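DUF3887 domain-containing protein (Ruminococcus gnavus, PDB 4HYZ) is of unknown function, but belongs to a DUF3887 family grouped with the NTF2-like folds and is probably exported as a lipoprotein. Local coordinates at residues 15-20 and 69-74; 22-27 and 86-91. One frame throughout, in Å; residues are numbered along the deposited sequence. Where two conformers were deposited one is given.

Contact 1 (15-20 and 69-74); sequences TVRKQA and GKCTYL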
ATOM      1  N   THR A  15     -16.524  -0.773   9.956  1.00 33.54           N
ATOM      2  CA  THR A  15     -17.447  -1.898   9.760  1.00 32.38           C
ATOM      3  C   THR A  15     -16.653  -3.199   9.648  1.00 34.98           C
ATOM      4  O   THR A  15     -17.039  -4.203  10.239  1.00 33.58           O
ATOM      5  CB  THR A  15     -18.296  -1.665   8.503  1.00 33.53           C
ATOM      6  OG1 THR A  15     -18.986  -0.458   8.699  1.00 34.56           O
ATOM      7  CG2 THR A  15     -19.333  -2.771   8.250  1.00 31.52           C
ATOM      8  N   VAL A  16     -15.560  -3.173   8.874  1.00 29.22           N
ATOM      9  CA  VAL A  16     -14.746  -4.358   8.649  1.00 27.63           C
ATOM     10  C   VAL A  16     -14.065  -4.780   9.947  1.00 31.98           C
ATOM     11  O   VAL A  16     -14.134  -5.963  10.265  1.00 32.24           O
ATOM     12  CB  VAL A  16     -13.738  -4.163   7.500  1.00 28.90           C
ATOM     13  CG1 VAL A  16     -12.717  -5.327   7.432  1.00 26.75           C
ATOM     14  CG2 VAL A  16     -14.496  -4.022   6.179  1.00 27.32           C
ATOM     15  N   ARG A  17     -13.449  -3.835  10.692  1.00 28.89           N
ATOM     16  CA  ARG A  17     -12.783  -4.141  11.959  0.50 30.38           C
ATOM     17  C   ARG A  17     -13.791  -4.737  12.949  1.00 34.04           C
ATOM     18  O   ARG A  17     -13.503  -5.744  13.561  1.00 35.54           O
ATOM     19  CB  ARG A  17     -12.097  -2.890  12.555  0.50 33.83           C
ATOM     20  CG  ARG A  17     -11.411  -3.129  13.920  0.50 41.17           C
ATOM     21  CD  ARG A  17     -10.788  -1.871  14.508  0.50 45.43           C
ATOM     22  NE  ARG A  17     -10.558  -1.981  15.958  0.50 48.90           N
ATOM     23  CZ  ARG A  17     -11.349  -1.452  16.890  0.50 58.47           C
ATOM     24  NH1 ARG A  17     -12.445  -0.793  16.542  0.50 44.72           N
ATOM     25  NH2 ARG A  17     -11.065  -1.608  18.178  0.50 45.13           N
ATOM     26  N   LYS A  18     -14.983  -4.127  13.075  1.00 31.71           N
ATOM     27  CA  LYS A  18     -16.016  -4.558  13.991  1.00 32.34           C
ATOM     28  C   LYS A  18     -16.480  -5.989  13.651  1.00 36.69           C
ATOM     29  O   LYS A  18     -16.561  -6.824  14.574  1.00 37.61           O
ATOM     30  CB  LYS A  18     -17.181  -3.554  14.043  1.00 36.03           C
ATOM     31  CG  LYS A  18     -18.255  -3.917  15.065  1.00 48.91           C
ATOM     32  CD  LYS A  18     -19.465  -2.993  14.976  1.00 63.73           C
ATOM     33  CE  LYS A  18     -20.463  -3.206  16.107  1.00 65.54           C
ATOM     34  NZ  LYS A  18     -21.458  -4.274  15.792  1.00 65.64           N
ATOM     35  N   GLN A  19     -16.712  -6.289  12.355  1.00 30.66           N
ATOM     36  CA  GLN A  19     -17.137  -7.629  11.928  1.00 28.98           C
ATOM     37  C   GLN A  19     -16.041  -8.663  12.126  1.00 32.45           C
ATOM     38  O   GLN A  19     -16.357  -9.789  12.494  1.00 31.21           O
ATOM     39  CB  GLN A  19     -17.599  -7.639  10.459  1.00 29.02           C
ATOM     40  CG  GLN A  19     -18.327  -8.939  10.078  1.00 29.58           C
ATOM     41  CD  GLN A  19     -19.645  -9.076  10.795  1.00 35.83           C
ATOM     42  OE1 GLN A  19     -20.561  -8.293  10.569  1.00 35.23           O
ATOM     43  NE2 GLN A  19     -19.726  -9.979  11.771  1.00 27.73           N
ATOM     44  N   ALA A  20     -14.759  -8.286  11.876  1.00 29.09           N
ATOM     45  CA  ALA A  20     -13.618  -9.190  12.029  1.00 29.11           C
ATOM     46  C   ALA A  20     -13.463  -9.584  13.509  1.00 33.31           C
ATOM     47  O   ALA A  20     -13.232 -10.749  13.820  1.00 33.24           O
ATOM     48  CB  ALA A  20     -12.336  -8.526  11.513  1.00 29.03           C
ATOM     49  N   GLY A  69      -5.381  -6.203  18.438  1.00 43.72           N
ATOM     50  CA  GLY A  69      -4.388  -5.192  18.111  1.00 44.05           C
ATOM     51  C   GLY A  69      -4.740  -4.435  16.837  1.00 49.51           C
ATOM     52  O   GLY A  69      -5.918  -4.257  16.510  1.00 48.69           O
ATOM     53  N   LYS A  70      -3.704  -4.023  16.090  1.00 46.88           N
ATOM     54  CA  LYS A  70      -3.774  -3.252  14.843  1.00 44.86           C
ATOM     55  C   LYS A  70      -4.411  -4.017  13.684  1.00 46.13           C
ATOM     56  O   LYS A  70      -4.342  -5.245  13.622  1.00 43.69           O
ATOM     57  CB  LYS A  70      -2.371  -2.802  14.415  1.00 46.13           C
ATOM     58  CG  LYS A  70      -1.778  -1.738  15.307  1.00 57.86           C
ATOM     59  CD  LYS A  70      -0.361  -1.352  14.851  1.00 64.12           C
ATOM     60  N   CYS A  71      -4.990  -3.254  12.740  1.00 43.82           N
ATOM     61  CA  CYS A  71      -5.622  -3.728  11.512  1.00 43.44           C
ATOM     62  C   CYS A  71      -4.872  -3.227  10.317  1.00 42.34           C
ATOM     63  O   CYS A  71      -4.539  -2.042  10.283  1.00 39.87           O
ATOM     64  CB  CYS A  71      -7.071  -3.268  11.438  1.00 45.85           C
ATOM     65  SG  CYS A  71      -8.205  -4.318  12.342  1.00 51.82           S
ATOM     66  N   THR A  72      -4.693  -4.100   9.304  1.00 39.32           N
ATOM     67  CA  THR A  72      -4.146  -3.790   7.972  1.00 39.37           C
ATOM     68  C   THR A  72      -5.228  -4.146   6.961  1.00 38.71           C
ATOM     69  O   THR A  72      -5.648  -5.289   6.927  1.00 39.31           O
ATOM     70  CB  THR A  72      -2.839  -4.558   7.696  1.00 44.24           C
ATOM     71  OG1 THR A  72      -1.907  -4.316   8.737  1.00 51.51           O
ATOM     72  CG2 THR A  72      -2.255  -4.228   6.351  1.00 36.03           C
ATOM     73  N   TYR A  73      -5.648  -3.203   6.128  1.00 33.22           N
ATOM     74  CA  TYR A  73      -6.739  -3.386   5.171  1.00 29.58           C
ATOM     75  C   TYR A  73      -6.245  -3.626   3.761  1.00 30.81           C
ATOM     76  O   TYR A  73      -5.312  -2.986   3.304  1.00 30.78           O
ATOM     77  CB  TYR A  73      -7.700  -2.164   5.213  1.00 28.35           C
ATOM     78  CG  TYR A  73      -8.274  -1.954   6.599  1.00 29.69           C
ATOM     79  CD1 TYR A  73      -9.403  -2.656   7.021  1.00 31.04           C
ATOM     80  CD2 TYR A  73      -7.660  -1.098   7.513  1.00 30.38           C
ATOM     81  CE1 TYR A  73      -9.923  -2.493   8.307  1.00 31.04           C
ATOM     82  CE2 TYR A  73      -8.174  -0.925   8.804  1.00 31.10           C
ATOM     83  CZ  TYR A  73      -9.318  -1.617   9.189  1.00 37.31           C
ATOM     84  OH  TYR A  73      -9.842  -1.484  10.459  1.00 36.24           O
ATOM     85  N   LEU A  74      -6.893  -4.557   3.064  1.00 27.16           N
ATOM     86  CA  LEU A  74      -6.542  -4.926   1.694  1.00 28.56           C
ATOM     87  C   LEU A  74      -7.818  -5.190   0.934  1.00 31.09           C
ATOM     88  O   LEU A  74      -8.909  -5.143   1.497  1.00 28.76           O
ATOM     89  CB  LEU A  74      -5.623  -6.177   1.669  1.00 30.50           C
ATOM     90  CG  LEU A  74      -4.263  -6.096   2.397  1.00 37.06           C
ATOM     91  CD1 LEU A  74      -3.649  -7.485   2.546  1.00 40.20           C
ATOM     92  CD2 LEU A  74      -3.264  -5.275   1.588  1.00 36.05           C
TER
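Tyr73 and Cys71 of strand 69-74 meet Val16 and Arg17 of helix 15-20 in a small interface made by side-chain packing, in which hydrocarbon from the helix meets a phenol and a thiol of the strand. The apolar part begins with Val16, whose CG1 methyl comes to the rim of the tyrosine ring, 4.1 Å from Tyr73 CE1 and near the ring plane rather than over a face. The backbone N of Arg17 also lies along that rim, so the helix meets the edge of the phenol. Because the Val16 and Tyr73 side chains run past each other in opposite directions, the methyl touches the ring well beyond the tyrosine CB.

A second group of contacts belongs to the aliphatic foot of Arg17. Its CB stands 3.4 Å from Tyr73 OH, and its CG is 3.8 Å from Cys71 SG, which brings hydroxyl and sulfur against the same piece of chain. Placing CG opposite the backbone N (chi1 178°) starts an extended chain that passes both groups. Arg17 was deposited in two conformers, so the placing of its far end is doubtful.

The polar end of the tyrosine is satisfied from outside: Tyr73 OH is hydrogen-bonded to a glycerol, probably from the crystallisation liquor. Cys71 N makes a weak hydrogen bond to glycerol as well.

The axes of the two short segments approach to 10.2 Å and their N-to-C directions differ by 122°, so the helix lies slantwise over its strand. Val86 of the next strand, 81-92, touches both Cys71 and Tyr73, while Val16 packs against Met107 in a loop. At the back of the strand, Thr72 packs on Ile3 of the second subunit.

Contact 2 (22-27 and 86-91); sequences EDIEIA and VIIVVK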
ATOM      1  N   GLU A  22     -15.867  -9.625  15.796  1.00 30.86           N
ATOM      2  CA  GLU A  22     -17.023 -10.501  16.104  1.00 30.39           C
ATOM      3  C   GLU A  22     -16.826 -11.889  15.527  1.00 33.52           C
ATOM      4  O   GLU A  22     -17.067 -12.863  16.202  1.00 34.87           O
ATOM      5  CB  GLU A  22     -18.307  -9.902  15.543  1.00 30.60           C
ATOM      6  CG  GLU A  22     -18.827  -8.790  16.415  1.00 37.11           C
ATOM      7  CD  GLU A  22     -19.802  -7.843  15.763  1.00 46.63           C
ATOM      8  OE1 GLU A  22     -19.980  -7.903  14.525  1.00 45.28           O
ATOM      9  OE2 GLU A  22     -20.325  -6.974  16.491  1.00 54.66           O
ATOM     10  N   ASP A  23     -16.352 -11.974  14.279  1.00 31.15           N
ATOM     11  CA  ASP A  23     -16.141 -13.248  13.602  1.00 31.75           C
ATOM     12  C   ASP A  23     -15.002 -14.058  14.242  1.00 37.03           C
ATOM     13  O   ASP A  23     -15.078 -15.284  14.264  1.00 37.58           O
ATOM     14  CB  ASP A  23     -15.912 -13.021  12.099  1.00 32.47           C
ATOM     15  CG  ASP A  23     -17.180 -12.557  11.392  1.00 37.35           C
ATOM     16  OD1 ASP A  23     -18.267 -12.551  12.038  1.00 37.76           O
ATOM     17  OD2 ASP A  23     -17.092 -12.171  10.213  1.00 39.87           O
ATOM     18  N   ILE A  24     -13.966 -13.391  14.782  1.00 34.35           N
ATOM     19  CA  ILE A  24     -12.880 -14.116  15.461  1.00 35.37           C
ATOM     20  C   ILE A  24     -13.414 -14.630  16.812  1.00 38.53           C
ATOM     21  O   ILE A  24     -13.082 -15.746  17.198  1.00 40.27           O
ATOM     22  CB  ILE A  24     -11.582 -13.285  15.591  1.00 38.07           C
ATOM     23  CG1 ILE A  24     -10.930 -13.140  14.204  1.00 37.47           C
ATOM     24  CG2 ILE A  24     -10.596 -13.895  16.623  1.00 37.53           C
ATOM     25  CD1 ILE A  24      -9.984 -11.945  14.103  1.00 37.18           C
ATOM     26  N   GLU A  25     -14.282 -13.853  17.487  1.00 34.20           N
ATOM     27  CA  GLU A  25     -14.913 -14.298  18.736  1.00 35.11           C
ATOM     28  C   GLU A  25     -15.807 -15.505  18.480  1.00 40.78           C
ATOM     29  O   GLU A  25     -15.823 -16.416  19.280  1.00 43.12           O
ATOM     30  CB  GLU A  25     -15.732 -13.183  19.383  1.00 35.80           C
ATOM     31  CG  GLU A  25     -14.891 -12.072  19.989  1.00 35.50           C
ATOM     32  CD  GLU A  25     -15.638 -10.763  20.199  1.00 50.12           C
ATOM     33  OE1 GLU A  25     -16.798 -10.624  19.741  1.00 43.48           O
ATOM     34  OE2 GLU A  25     -15.009  -9.835  20.746  1.00 44.58           O
ATOM     35  N   ILE A  26     -16.525 -15.538  17.357  1.00 38.54           N
ATOM     36  CA  ILE A  26     -17.384 -16.682  16.993  1.00 38.37           C
ATOM     37  C   ILE A  26     -16.475 -17.895  16.709  1.00 41.37           C
ATOM     38  O   ILE A  26     -16.811 -18.994  17.119  1.00 42.79           O
ATOM     39  CB  ILE A  26     -18.356 -16.345  15.819  1.00 40.41           C
ATOM     40  CG1 ILE A  26     -19.456 -15.309  16.255  1.00 40.84           C
ATOM     41  CG2 ILE A  26     -19.020 -17.610  15.270  1.00 41.22           C
ATOM     42  CD1 ILE A  26     -19.927 -14.265  14.968  1.00 46.52           C
ATOM     43  N   ALA A  27     -15.318 -17.700  16.034  1.00 37.79           N
ATOM     44  CA  ALA A  27     -14.356 -18.789  15.789  1.00 38.37           C
ATOM     45  C   ALA A  27     -13.801 -19.339  17.114  1.00 41.19           C
ATOM     46  O   ALA A  27     -13.736 -20.553  17.283  1.00 42.85           O
ATOM     47  CB  ALA A  27     -13.211 -18.305  14.910  1.00 38.26           C
ATOM     48  N   VAL A  86      -8.848  -7.884   5.771  1.00 36.22           N
ATOM     49  CA  VAL A  86      -8.225  -7.311   6.940  1.00 36.21           C
ATOM     50  C   VAL A  86      -7.278  -8.333   7.556  1.00 38.65           C
ATOM     51  O   VAL A  86      -7.592  -9.515   7.649  1.00 39.24           O
ATOM     52  CB  VAL A  86      -9.247  -6.731   7.962  1.00 40.08           C
ATOM     53  CG1 VAL A  86     -10.086  -7.823   8.634  1.00 39.97           C
ATOM     54  CG2 VAL A  86      -8.563  -5.856   9.007  1.00 41.12           C
ATOM     55  N   ILE A  87      -6.090  -7.863   7.919  1.00 34.88           N
ATOM     56  CA  ILE A  87      -5.104  -8.599   8.689  1.00 35.79           C
ATOM     57  C   ILE A  87      -5.171  -7.953  10.068  1.00 41.50           C
ATOM     58  O   ILE A  87      -4.905  -6.758  10.201  1.00 41.89           O
ATOM     59  CB  ILE A  87      -3.697  -8.641   8.077  1.00 39.30           C
ATOM     60  CG1 ILE A  87      -3.777  -9.145   6.591  1.00 38.97           C
ATOM     61  CG2 ILE A  87      -2.816  -9.527   8.969  1.00 39.58           C
ATOM     62  CD1 ILE A  87      -2.481  -9.066   5.822  1.00 51.68           C
ATOM     63  N   ILE A  88      -5.680  -8.684  11.048  1.00 38.09           N
ATOM     64  CA  ILE A  88      -5.879  -8.134  12.393  1.00 36.65           C
ATOM     65  C   ILE A  88      -5.049  -8.930  13.392  1.00 40.55           C
ATOM     66  O   ILE A  88      -4.975 -10.156  13.323  1.00 41.21           O
ATOM     67  CB  ILE A  88      -7.395  -8.054  12.777  1.00 36.65           C
ATOM     68  CG1 ILE A  88      -7.631  -7.455  14.203  1.00 38.15           C
ATOM     69  CG2 ILE A  88      -8.119  -9.387  12.568  1.00 31.23           C
ATOM     70  CD1 ILE A  88      -9.119  -7.068  14.497  1.00 44.01           C
ATOM     71  N   VAL A  89      -4.374  -8.203  14.270  1.00 38.09           N
ATOM     72  CA  VAL A  89      -3.549  -8.779  15.322  1.00 41.09           C
ATOM     73  C   VAL A  89      -4.458  -9.233  16.452  1.00 46.15           C
ATOM     74  O   VAL A  89      -5.307  -8.467  16.904  1.00 44.79           O
ATOM     75  CB  VAL A  89      -2.473  -7.783  15.837  1.00 45.87           C
ATOM     76  CG1 VAL A  89      -1.722  -8.348  17.039  1.00 48.91           C
ATOM     77  CG2 VAL A  89      -1.505  -7.412  14.728  1.00 45.16           C
ATOM     78  N   VAL A  90      -4.290 -10.476  16.891  1.00 45.30           N
ATOM     79  CA  VAL A  90      -5.005 -11.008  18.050  1.00 45.93           C
ATOM     80  C   VAL A  90      -3.918 -11.392  19.062  1.00 52.45           C
ATOM     81  O   VAL A  90      -3.017 -12.183  18.754  1.00 52.43           O
ATOM     82  CB  VAL A  90      -6.007 -12.137  17.740  1.00 48.68           C
ATOM     83  CG1 VAL A  90      -6.759 -12.527  18.995  1.00 48.94           C
ATOM     84  CG2 VAL A  90      -6.994 -11.705  16.653  1.00 46.79           C
ATOM     85  N   LYS A  91      -3.947 -10.745  20.220  1.00 52.42           N
ATOM     86  CA  LYS A  91      -2.935 -10.976  21.266  1.00 56.96           C
ATOM     87  C   LYS A  91      -3.433 -12.045  22.242  1.00 58.71           C
ATOM     88  O   LYS A  91      -4.474 -11.865  22.866  1.00 56.24           O
ATOM     89  CB  LYS A  91      -2.574  -9.666  22.014  1.00 61.45           C
ATOM     90  CG  LYS A  91      -2.406  -8.452  21.095  1.00 73.75           C
ATOM     91  CD  LYS A  91      -1.960  -7.209  21.849  1.00 86.53           C
ATOM     92  CE  LYS A  91      -1.576  -6.088  20.918  1.00 93.94           C
ATOM     93  NZ  LYS A  91      -1.347  -4.822  21.654  1.00105.29           N
TER
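Packing of the long N-terminal helix on the antiparallel sheet, a core element of this fold, rests here on Ile24, Ile88 and Val90. From helix 22-27 a single side chain makes the crossing. Its last methyl, Ile24 CD1, lies 3.5 Å from Ile88 CG2 and 3.9 Å from Val90 CG2, touching two residues of strand 86-91 spaced two apart, whose side chains therefore fall on the same face. Ile88 CG2 and Val90 CG2 are 4.8 Å apart, and Ile24 CD1 is set against both.

The approaches differ. Ile24 and Val90 come end to end, tip to tip, whereas Ile24 and Ile88 slip past each other in opposite directions, so that the methyl meets a branch of Ile88 and not its chain end. Torsions account for the reach: Ile24 continues in an extended way beyond CG1 (chi2 158°), carrying CD1 outward from the helix. In Ile88 the longer branch lies opposite the backbone N (chi1 -179°), which turns CG2 into the position between N and the carbonyl carbon, and this is the branch that greets the helix.

The family falls in the NTF2 clan, and a helix laid across one face of an antiparallel sheet is consistent with that fold. Strand alternation sorts the residues accordingly: the CB atoms of Ile88 and Val90 point to the helix, while that of Val89 points away, and Ile87 packs against Ile3 of the second subunit. All three touching residues are buried.

Other side chains join the packing: Met21, one turn earlier on the helix, rests on Ile88, the polar Gln28 touches Val90, and Phe112 of strand 109-113 lies against both Ile24 and Ala27.

Both contacts draw on helix 13-28, contact 1 from its first half and contact 2 from its second, with centres 8 Å apart. Their strands, 65-78 and 81-92, are consecutive in the chain and adjacent in the sheet, so one helix spans a hairpin. Probable backbone hydrogen bonds tie them directly: Gly69 N to Val89 O at 2.7 Å and Ile87 N to Thr72 O at 2.8 Å. On the helix-facing side, Cys71 SG lies 3.6 Å from Ile88 CD1, making one apolar layer of the two. The glycerol at Tyr73 belongs to the partly buried contact 1, while all the touching residues of contact 2 are buried.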